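Local coordinates for uncharacterized protein MJ1480 (Methanocaldococcus jannaschii, PDB 3MGJ) that probably takes part, as the N-terminal domain of an NAD-dependent ornithine cyclodeaminase, in converting ornithine to proline with release of ammonia, at residues Gly55-Glu58 with Arg59-Asp62. Numbering follows the deposited sequence.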
# COMPACT_ATOMS: atom_id res chain seq x y z
N GLY A 55 -13.09 -16.89 -2.47
CA GLY A 55 -13.67 -17.55 -3.61
C GLY A 55 -14.88 -18.35 -3.18
O GLY A 55 -15.25 -18.36 -2.01
N ARG A 56 -15.48 -19.03 -4.13
CA ARG A 56 -16.71 -19.78 -3.89
C ARG A 56 -16.46 -21.04 -3.07
O ARG A 56 -17.37 -21.53 -2.40
CB ARG A 56 -17.32 -20.16 -5.22
CG ARG A 56 -16.36 -20.89 -6.12
CD ARG A 56 -17.10 -21.39 -7.30
NE ARG A 56 -16.22 -22.07 -8.23
CZ ARG A 56 -15.66 -21.48 -9.27
NH1 ARG A 56 -15.90 -20.20 -9.51
NH2 ARG A 56 -14.87 -22.18 -10.08
N ASP A 57 -15.24 -21.57 -3.14
CA ASP A 57 -14.90 -22.76 -2.38
C ASP A 57 -13.39 -22.98 -2.36
O ASP A 57 -12.65 -22.33 -3.08
CB ASP A 57 -15.66 -23.98 -2.91
CG ASP A 57 -15.51 -24.19 -4.42
OD1 ASP A 57 -14.44 -23.86 -4.98
OD2 ASP A 57 -16.47 -24.70 -5.04
N GLU A 58 -12.93 -23.88 -1.51
CA GLU A 58 -11.49 -24.04 -1.35
C GLU A 58 -10.79 -24.48 -2.63
O GLU A 58 -9.75 -23.95 -2.98
CB GLU A 58 -11.18 -25.00 -0.23
CG GLU A 58 -9.72 -25.07 0.12
CD GLU A 58 -9.47 -26.13 1.15
OE1 GLU A 58 -10.49 -26.60 1.71
OE2 GLU A 58 -8.29 -26.50 1.39
N ARG A 59 -11.35 -25.45 -3.32
CA ARG A 59 -10.78 -25.88 -4.59
C ARG A 59 -10.40 -24.66 -5.42
O ARG A 59 -9.25 -24.47 -5.80
CB ARG A 59 -11.80 -26.73 -5.34
CG ARG A 59 -11.24 -27.42 -6.56
CD ARG A 59 -12.17 -28.54 -7.02
NE ARG A 59 -12.55 -29.42 -5.91
CZ ARG A 59 -12.20 -30.70 -5.82
NH1 ARG A 59 -11.48 -31.28 -6.77
NH2 ARG A 59 -12.59 -31.41 -4.76
N HIS A 60 -11.40 -23.83 -5.68
CA HIS A 60 -11.26 -22.70 -6.56
C HIS A 60 -10.31 -21.62 -6.03
O HIS A 60 -9.47 -21.09 -6.77
CB HIS A 60 -12.64 -22.11 -6.83
CG HIS A 60 -12.62 -20.99 -7.82
ND1 HIS A 60 -12.32 -21.18 -9.15
CD2 HIS A 60 -12.87 -19.67 -7.67
CE1 HIS A 60 -12.38 -20.02 -9.77
NE2 HIS A 60 -12.71 -19.09 -8.90
N VAL A 61 -10.45 -21.27 -4.75
CA VAL A 61 -9.52 -20.34 -4.14
C VAL A 61 -8.08 -20.83 -4.25
O VAL A 61 -7.15 -20.04 -4.43
CB VAL A 61 -9.87 -20.11 -2.66
CG1 VAL A 61 -8.74 -19.35 -1.96
CG2 VAL A 61 -11.19 -19.37 -2.54
N ASP A 62 -7.90 -22.14 -4.16
CA ASP A 62 -6.57 -22.73 -4.30
C ASP A 62 -6.02 -22.51 -5.69
O ASP A 62 -4.82 -22.32 -5.89
CB ASP A 62 -6.63 -24.22 -3.99
CG ASP A 62 -6.95 -24.51 -2.54
OD1 ASP A 62 -6.32 -23.90 -1.65
OD2 ASP A 62 -7.83 -25.36 -2.29
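The first turn of helix 58-74 starts at D57, whose carbonyl O accepts from V61 N at 3.0 Å with an almost straight N-H...O angle of 176°. One residue on, D62 N appears to donate to E58 O, though the place of that oxygen is less certain. D57 also caps the turn with its side chain. Its OD1 accepts from H60 N at 3.1 Å, which makes D57 the N-cap. CG of D57 sits between its own backbone N and carbonyl carbon (chi1 53°), which turns OD1 toward H60 N. The same OD1 also lies beside H60 CB, with the carboxylate steeply turned against the imidazole.

R56 reaches H60 from just ahead of the cap. Its guanidinium lies flat over one face of the imidazole, centres 3.4 Å apart and planes 24° from parallel. CZ stands over the middle of the ring. The ring nitrogens bond elsewhere: NE2 to the carbonyl O of M28, ND1 weakly to E63. An alanine in place of H60 would probably leave the R56 guanidinium without the ring it stacks on and the M28 carbonyl without this side-chain partner.

The turn links strand 47-55 to helix 58-74 in the N-terminal Saccharop_dh_N domain, where two helices pack on a four-stranded antiparallel sheet. G55 is the last residue of that strand and pairs through its backbone with F2. V61 points back at it, and CG2 lies against the G55 backbone. V61 and E58 also touch F2 on strand 2-10.

On another side of the helix, the carboxylates of E58 and D62 come near each other, OE2 to OD2 3.9 Å in a model that is crowded here. R4, outside this turn, probably offsets the negative charge: it forms a salt bridge with D62 and a long, weak ion pair with E58.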